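Local coordinates for Glp_546_48378_50642 (PDB 2QVW), which cleaves double-stranded RNA into the small interfering RNAs of 21 to 23 base pairs that guide RNA interference, at residues A83-I88 against A110-L115; A139-D144 against L248-P253. All blocks are in the same frame, centred on the assembly; numbering follows the deposited sequence.

Contact 1 (A83-I88 against A110-L115); sequences ASWTEI and ATLAFL
In the N-terminal domain of this Dicer, Trp-85 and Thr-86, in the first turn of helix 85-90, meet Leu-112 and Phe-114 of strand 112-117 and the residues leading into it. The aromatic pair is edge-to-face: Phe-114 turns its CD2-CE2 edge onto one face of the Trp-85 six-membered ring, with ring centroids 4.8 Å apart and planes at 84°. Phe-114 CE2 stands over the centre of the indole, and Phe-114 CD2 lies 3.4 Å from Trp-85 CZ2. Nearer the backbone, Trp-85 CB rests 3.5 Å from Leu-112 CG, the two side chains crossing at about a right angle. With CG between its backbone N and carbonyl carbon (chi1 52°), Leu-112 brings CG to Trp-85 CB although its own CB bond does not point at the helix. Strand 112-117 is an outer strand of an antiparallel sheet, paired with strand 18-25, and its Leu-112 and Phe-114 side chains also touch helix 267-284. Trp-85 itself touches Leu-267 of that helix and Gln-70 of helix 60-77, its ring also meeting that of Phe-74. The single hydrogen bond between the segments lies one residue along: Thr-86 OG1 donates to Ala-110 O at 2.9 Å. The hydroxyl oxygen lies in the plane of the carbonyl, on a lone pair of Ala-110 O, with a C=O...donor angle of 142°, and ties the helix start to the loop just ahead of the strand. Ser-84 occupies the N-cap position of this helix, where its carbonyl oxygen accepts Ile-88 N at 2.7 Å.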
ATOM      1  N   ALA A  83      13.636 -30.251   9.744  1.00 33.16           N
ATOM      2  CA  ALA A  83      12.543 -30.103  10.694  1.00 32.76           C
ATOM      3  C   ALA A  83      12.568 -28.777  11.455  1.00 32.44           C
ATOM      4  O   ALA A  83      12.854 -28.737  12.653  1.00 32.47           O
ATOM      5  CB  ALA A  83      12.545 -31.268  11.671  1.00 32.92           C
ATOM      6  N   SER A  84      12.253 -27.694  10.750  1.00 32.05           N
ATOM      7  CA  SER A  84      12.224 -26.371  11.343  1.00 31.91           C
ATOM      8  C   SER A  84      11.797 -25.372  10.293  1.00 31.77           C
ATOM      9  O   SER A  84      12.534 -25.119   9.348  1.00 32.01           O
ATOM     10  CB  SER A  84      13.606 -25.991  11.871  1.00 32.00           C
ATOM     11  OG  SER A  84      13.559 -24.771  12.589  1.00 32.11           O
ATOM     12  N   TRP A  85      10.604 -24.809  10.456  1.00 31.55           N
ATOM     13  CA  TRP A  85      10.083 -23.819   9.516  1.00 31.43           C
ATOM     14  C   TRP A  85      11.028 -22.630   9.417  1.00 31.96           C
ATOM     15  O   TRP A  85      11.369 -22.179   8.323  1.00 32.08           O
ATOM     16  CB  TRP A  85       8.714 -23.332   9.973  1.00 31.06           C
ATOM     17  CG  TRP A  85       7.706 -24.423  10.093  1.00 29.88           C
ATOM     18  CD1 TRP A  85       7.077 -24.837  11.232  1.00 29.42           C
ATOM     19  CD2 TRP A  85       7.177 -25.227   9.028  1.00 28.70           C
ATOM     20  NE1 TRP A  85       6.179 -25.846  10.945  1.00 28.86           N
ATOM     21  CE2 TRP A  85       6.221 -26.104   9.601  1.00 28.45           C
ATOM     22  CE3 TRP A  85       7.412 -25.289   7.645  1.00 28.72           C
ATOM     23  CZ2 TRP A  85       5.503 -27.030   8.841  1.00 28.33           C
ATOM     24  CZ3 TRP A  85       6.699 -26.209   6.886  1.00 28.89           C
ATOM     25  CH2 TRP A  85       5.752 -27.069   7.488  1.00 28.44           C
ATOM     26  N   THR A  86      11.442 -22.126  10.575  1.00 32.49           N
ATOM     27  CA  THR A  86      12.353 -20.993  10.648  1.00 33.13           C
ATOM     28  C   THR A  86      13.646 -21.274   9.886  1.00 33.57           C
ATOM     29  O   THR A  86      14.233 -20.381   9.286  1.00 33.69           O
ATOM     30  CB  THR A  86      12.698 -20.681  12.114  1.00 33.17           C
ATOM     31  OG1 THR A  86      11.504 -20.305  12.806  1.00 33.84           O
ATOM     32  CG2 THR A  86      13.726 -19.564  12.203  1.00 33.11           C
ATOM     33  N   GLU A  87      14.078 -22.528   9.919  1.00 34.35           N
ATOM     34  CA  GLU A  87      15.311 -22.938   9.263  1.00 35.32           C
ATOM     35  C   GLU A  87      15.055 -23.145   7.786  1.00 34.90           C
ATOM     36  O   GLU A  87      15.806 -22.667   6.940  1.00 35.13           O
ATOM     37  CB  GLU A  87      15.829 -24.235   9.894  1.00 35.37           C
ATOM     38  CG  GLU A  87      17.249 -24.606   9.514  1.00 37.92           C
ATOM     39  CD  GLU A  87      17.695 -25.914  10.147  1.00 40.91           C
ATOM     40  OE1 GLU A  87      17.662 -26.025  11.398  1.00 43.10           O
ATOM     41  OE2 GLU A  87      18.080 -26.826   9.383  1.00 42.86           O
ATOM     42  N   ILE A  88      13.986 -23.870   7.481  1.00 34.62           N
ATOM     43  CA  ILE A  88      13.616 -24.128   6.098  1.00 34.48           C
ATOM     44  C   ILE A  88      13.582 -22.790   5.376  1.00 34.99           C
ATOM     45  O   ILE A  88      13.910 -22.698   4.190  1.00 35.06           O
ATOM     46  CB  ILE A  88      12.210 -24.768   5.986  1.00 34.08           C
ATOM     47  CG1 ILE A  88      12.191 -26.142   6.654  1.00 33.51           C
ATOM     48  CG2 ILE A  88      11.826 -24.908   4.529  1.00 33.85           C
ATOM     49  CD1 ILE A  88      10.854 -26.841   6.574  1.00 39.53           C
ATOM     50  N   ALA A 110      10.953 -14.841  12.764  1.00 47.00           N
ATOM     51  CA  ALA A 110       9.656 -15.340  13.184  1.00 44.67           C
ATOM     52  C   ALA A 110       9.642 -16.839  13.410  1.00 42.90           C
ATOM     53  O   ALA A 110      10.366 -17.592  12.768  1.00 42.67           O
ATOM     54  CB  ALA A 110       8.594 -14.968  12.154  1.00 44.85           C
ATOM     55  N   THR A 111       8.799 -17.258  14.339  1.00 40.64           N
ATOM     56  CA  THR A 111       8.639 -18.661  14.672  1.00 38.56           C
ATOM     57  C   THR A 111       7.228 -19.019  14.231  1.00 37.24           C
ATOM     58  O   THR A 111       6.271 -18.342  14.607  1.00 36.73           O
ATOM     59  CB  THR A 111       8.762 -18.867  16.179  1.00 38.49           C
ATOM     60  OG1 THR A 111      10.047 -18.415  16.613  1.00 38.23           O
ATOM     61  CG2 THR A 111       8.602 -20.322  16.535  1.00 38.29           C
ATOM     62  N   LEU A 112       7.094 -20.072  13.435  1.00 35.88           N
ATOM     63  CA  LEU A 112       5.781 -20.473  12.950  1.00 34.53           C
ATOM     64  C   LEU A 112       5.416 -21.943  13.158  1.00 33.70           C
ATOM     65  O   LEU A 112       6.268 -22.818  13.075  1.00 33.35           O
ATOM     66  CB  LEU A 112       5.637 -20.104  11.463  1.00 34.44           C
ATOM     67  CG  LEU A 112       6.662 -20.513  10.406  1.00 34.07           C
ATOM     68  CD1 LEU A 112       6.103 -20.242   9.024  1.00 33.95           C
ATOM     69  CD2 LEU A 112       7.944 -19.739  10.602  1.00 33.90           C
ATOM     70  N   ALA A 113       4.136 -22.195  13.432  1.00 33.02           N
ATOM     71  CA  ALA A 113       3.611 -23.549  13.644  1.00 32.39           C
ATOM     72  C   ALA A 113       2.240 -23.683  12.967  1.00 32.09           C
ATOM     73  O   ALA A 113       1.318 -22.928  13.261  1.00 32.10           O
ATOM     74  CB  ALA A 113       3.486 -23.837  15.132  1.00 32.26           C
ATOM     75  N   PHE A 114       2.108 -24.650  12.067  1.00 31.80           N
ATOM     76  CA  PHE A 114       0.857 -24.863  11.346  1.00 31.72           C
ATOM     77  C   PHE A 114      -0.015 -25.948  11.971  1.00 32.18           C
ATOM     78  O   PHE A 114       0.463 -27.032  12.312  1.00 32.11           O
ATOM     79  CB  PHE A 114       1.157 -25.225   9.895  1.00 31.36           C
ATOM     80  CG  PHE A 114       1.967 -24.197   9.179  1.00 30.45           C
ATOM     81  CD1 PHE A 114       1.428 -22.961   8.870  1.00 29.82           C
ATOM     82  CD2 PHE A 114       3.282 -24.450   8.826  1.00 29.91           C
ATOM     83  CE1 PHE A 114       2.190 -21.988   8.214  1.00 29.09           C
ATOM     84  CE2 PHE A 114       4.052 -23.480   8.170  1.00 29.01           C
ATOM     85  CZ  PHE A 114       3.504 -22.252   7.867  1.00 28.98           C
ATOM     86  N   LEU A 115      -1.301 -25.641  12.123  1.00 32.88           N
ATOM     87  CA  LEU A 115      -2.261 -26.579  12.688  1.00 33.76           C
ATOM     88  C   LEU A 115      -3.360 -26.847  11.687  1.00 34.78           C
ATOM     89  O   LEU A 115      -3.696 -25.995  10.864  1.00 34.84           O
ATOM     90  CB  LEU A 115      -2.884 -26.025  13.962  1.00 33.64           C
ATOM     91  CG  LEU A 115      -1.931 -25.802  15.126  1.00 33.37           C
ATOM     92  CD1 LEU A 115      -2.742 -25.537  16.382  1.00 32.57           C
ATOM     93  CD2 LEU A 115      -1.051 -27.041  15.310  1.00 33.50           C
TER

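Contact 2 (A139-D144 against L248-P253); sequences AKRLSD and LCLLLP
Cys-249 O receives the backbone N-H of Leu-142 at 2.8 Å, in a fairly straight bond with an N-H...acceptor angle of 161°; the donor is tilted somewhat from the carbonyl plane. The same oxygen also has a CA-H...O contact from Arg-141, with Arg-141 CA 3.3 Å from Cys-249 O, and the Arg-141 side chain passes close by, its CG 3.4 Å from Cys-249 O. Bent at chi2 (64°), the arginine chain carries its CD past this carbonyl rather than straight outward. Its polar end is held beyond the two segments: NE hydrogen-bonds Glu-247 O, and NH2 forms a salt bridge with Glu-165, tying 139-144 to the residue just before 248-253 and to the loop after strand 160-163. Within the PAZ domain, strand 250-251 is an outer strand of a five-stranded antiparallel sheet, hydrogen-bonded to strand 160-163, and residues 139-144 lie against it in the irregular chain following helix 127-137. The directions from residue 139 to 142 and from 248 to 251 differ by 119°. The apolar side of the contact is carried by Leu-142. Its CD2 packs 3.6 Å from Leu-251 CB and also touches Leu-251 CD1, the two leucines crossing at about a right angle; CD1 is on the Cys-249 side, where the close approach is doubtful in the model. The CB bond of Lys-140 points away from the strand, and its NZ forms a salt bridge with Asp-144 OD2, the hydrogen bond in it being weak (NZ to OD2 3.4 Å).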
ATOM      1  N   ALA A 139       0.276 -46.327  13.472  1.00 54.00           N
ATOM      2  CA  ALA A 139      -0.003 -46.594  12.068  1.00 53.17           C
ATOM      3  C   ALA A 139       0.585 -47.919  11.629  1.00 52.66           C
ATOM      4  O   ALA A 139       1.800 -48.073  11.561  1.00 52.50           O
ATOM      5  CB  ALA A 139       0.544 -45.473  11.210  1.00 53.17           C
ATOM      6  N   LYS A 140      -0.283 -48.877  11.331  1.00 52.18           N
ATOM      7  CA  LYS A 140       0.176 -50.182  10.894  1.00 51.80           C
ATOM      8  C   LYS A 140       0.850 -50.106   9.527  1.00 51.05           C
ATOM      9  O   LYS A 140       0.947 -49.040   8.931  1.00 51.04           O
ATOM     10  CB  LYS A 140      -0.995 -51.178  10.844  1.00 51.97           C
ATOM     11  CG  LYS A 140      -1.363 -51.761  12.199  1.00 53.44           C
ATOM     12  CD  LYS A 140      -1.984 -53.139  12.089  1.00 54.67           C
ATOM     13  CE  LYS A 140      -2.196 -53.703  13.469  1.00 55.78           C
ATOM     14  NZ  LYS A 140      -0.919 -53.655  14.241  1.00 56.53           N
ATOM     15  N   ARG A 141       1.329 -51.254   9.056  1.00 50.17           N
ATOM     16  CA  ARG A 141       1.983 -51.384   7.754  1.00 49.25           C
ATOM     17  C   ARG A 141       0.963 -52.095   6.850  1.00 49.14           C
ATOM     18  O   ARG A 141       0.337 -53.065   7.285  1.00 49.49           O
ATOM     19  CB  ARG A 141       3.239 -52.245   7.897  1.00 48.93           C
ATOM     20  CG  ARG A 141       4.467 -51.698   7.196  1.00 47.66           C
ATOM     21  CD  ARG A 141       4.904 -50.364   7.789  1.00 44.85           C
ATOM     22  NE  ARG A 141       6.289 -50.033   7.459  1.00 43.06           N
ATOM     23  CZ  ARG A 141       7.083 -49.307   8.244  1.00 42.71           C
ATOM     24  NH1 ARG A 141       6.629 -48.837   9.404  1.00 42.57           N
ATOM     25  NH2 ARG A 141       8.334 -49.057   7.883  1.00 41.34           N
ATOM     26  N   LEU A 142       0.780 -51.640   5.610  1.00 48.68           N
ATOM     27  CA  LEU A 142      -0.211 -52.272   4.740  1.00 48.37           C
ATOM     28  C   LEU A 142      -0.184 -53.791   4.806  1.00 48.58           C
ATOM     29  O   LEU A 142      -1.200 -54.441   4.541  1.00 48.67           O
ATOM     30  CB  LEU A 142      -0.038 -51.835   3.285  1.00 47.90           C
ATOM     31  CG  LEU A 142      -0.307 -50.376   2.922  1.00 47.30           C
ATOM     32  CD1 LEU A 142      -0.282 -50.258   1.408  1.00 47.02           C
ATOM     33  CD2 LEU A 142      -1.654 -49.910   3.465  1.00 47.01           C
ATOM     34  N   SER A 143       0.976 -54.343   5.169  1.00 49.31           N
ATOM     35  CA  SER A 143       1.171 -55.787   5.273  1.00 49.80           C
ATOM     36  C   SER A 143       0.682 -56.342   6.610  1.00 50.43           C
ATOM     37  O   SER A 143       1.040 -57.454   7.001  1.00 50.78           O
ATOM     38  CB  SER A 143       2.649 -56.119   5.108  1.00 49.56           C
ATOM     39  OG  SER A 143       3.399 -55.569   6.171  1.00 49.47           O
ATOM     40  N   ASP A 144      -0.134 -55.558   7.310  1.00 50.90           N
ATOM     41  CA  ASP A 144      -0.690 -55.959   8.600  1.00 51.41           C
ATOM     42  C   ASP A 144      -2.187 -56.157   8.465  1.00 51.23           C
ATOM     43  O   ASP A 144      -2.802 -56.866   9.257  1.00 51.35           O
ATOM     44  CB  ASP A 144      -0.414 -54.890   9.661  1.00 51.92           C
ATOM     45  CG  ASP A 144       0.821 -55.191  10.486  1.00 53.63           C
ATOM     46  OD1 ASP A 144       1.901 -55.413   9.897  1.00 55.05           O
ATOM     47  OD2 ASP A 144       0.704 -55.200  11.729  1.00 55.90           O
ATOM     48  N   LEU A 248       6.338 -51.940   2.964  1.00 37.38           N
ATOM     49  CA  LEU A 248       7.096 -50.693   2.952  1.00 36.59           C
ATOM     50  C   LEU A 248       6.116 -49.529   3.047  1.00 36.00           C
ATOM     51  O   LEU A 248       6.509 -48.363   3.182  1.00 36.17           O
ATOM     52  CB  LEU A 248       7.909 -50.577   1.663  1.00 36.51           C
ATOM     53  CG  LEU A 248       9.035 -51.584   1.428  1.00 36.32           C
ATOM     54  CD1 LEU A 248       9.507 -51.462  -0.011  1.00 35.79           C
ATOM     55  CD2 LEU A 248      10.189 -51.332   2.399  1.00 36.12           C
ATOM     56  N   CYS A 249       4.832 -49.874   2.989  1.00 35.06           N
ATOM     57  CA  CYS A 249       3.746 -48.903   3.032  1.00 34.23           C
ATOM     58  C   CYS A 249       3.159 -48.694   4.408  1.00 33.94           C
ATOM     59  O   CYS A 249       2.735 -49.643   5.059  1.00 34.10           O
ATOM     60  CB  CYS A 249       2.626 -49.340   2.088  1.00 34.19           C
ATOM     61  SG  CYS A 249       3.132 -49.519   0.383  1.00 33.35           S
ATOM     62  N   LEU A 250       3.125 -47.438   4.833  1.00 33.66           N
ATOM     63  CA  LEU A 250       2.562 -47.070   6.122  1.00 33.75           C
ATOM     64  C   LEU A 250       1.314 -46.246   5.830  1.00 33.94           C
ATOM     65  O   LEU A 250       1.404 -45.057   5.539  1.00 33.96           O
ATOM     66  CB  LEU A 250       3.567 -46.238   6.917  1.00 33.61           C
ATOM     67  CG  LEU A 250       3.242 -45.925   8.378  1.00 33.17           C
ATOM     68  CD1 LEU A 250       4.367 -45.110   8.968  1.00 33.42           C
ATOM     69  CD2 LEU A 250       1.945 -45.156   8.484  1.00 33.14           C
ATOM     70  N   LEU A 251       0.148 -46.874   5.904  1.00 34.20           N
ATOM     71  CA  LEU A 251      -1.094 -46.164   5.623  1.00 34.62           C
ATOM     72  C   LEU A 251      -1.339 -45.019   6.608  1.00 34.89           C
ATOM     73  O   LEU A 251      -1.362 -45.224   7.824  1.00 34.94           O
ATOM     74  CB  LEU A 251      -2.273 -47.146   5.642  1.00 34.63           C
ATOM     75  CG  LEU A 251      -3.608 -46.645   5.090  1.00 34.90           C
ATOM     76  CD1 LEU A 251      -4.431 -47.825   4.624  1.00 34.83           C
ATOM     77  CD2 LEU A 251      -4.346 -45.849   6.148  1.00 35.70           C
ATOM     78  N   LEU A 252      -1.512 -43.811   6.076  1.00 35.31           N
ATOM     79  CA  LEU A 252      -1.767 -42.633   6.903  1.00 35.79           C
ATOM     80  C   LEU A 252      -3.244 -42.594   7.299  1.00 36.71           C
ATOM     81  O   LEU A 252      -4.114 -42.969   6.514  1.00 36.83           O
ATOM     82  CB  LEU A 252      -1.425 -41.351   6.133  1.00 35.44           C
ATOM     83  CG  LEU A 252      -0.024 -41.162   5.541  1.00 34.00           C
ATOM     84  CD1 LEU A 252       0.086 -39.752   4.979  1.00 32.76           C
ATOM     85  CD2 LEU A 252       1.032 -41.397   6.600  1.00 32.93           C
ATOM     86  N   PRO A 253      -3.556 -42.124   8.521  1.00 37.58           N
ATOM     87  CA  PRO A 253      -4.971 -42.075   8.919  1.00 38.53           C
ATOM     88  C   PRO A 253      -5.844 -41.172   8.028  1.00 39.51           C
ATOM     89  O   PRO A 253      -5.372 -40.164   7.505  1.00 39.73           O
ATOM     90  CB  PRO A 253      -4.905 -41.604  10.381  1.00 38.54           C
ATOM     91  CG  PRO A 253      -3.619 -40.843  10.451  1.00 37.77           C
ATOM     92  CD  PRO A 253      -2.684 -41.690   9.628  1.00 37.46           C
TER

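How the contacts relate
From the N terminus, the chain first forms strands 6-13 to 46-49 and helix 60-77, then reaches contact 1, which closes a short loop of 21 intervening residues, so that helix 85-90 is bound to strand 112-117 at one margin of the N-terminal sheet. Helix 127-137 then leads to contact 2, whose far longer loop of 103 residues takes in most strands of the PAZ sheet before 248-253 comes back to 139-144. The two loops follow one another in series, neither crossing nor enclosing the other. The centres of contact 1 and contact 2 are about 28 Å apart. The nearest atoms of contact 1 and contact 2 are about 14 Å apart, so the two do not touch.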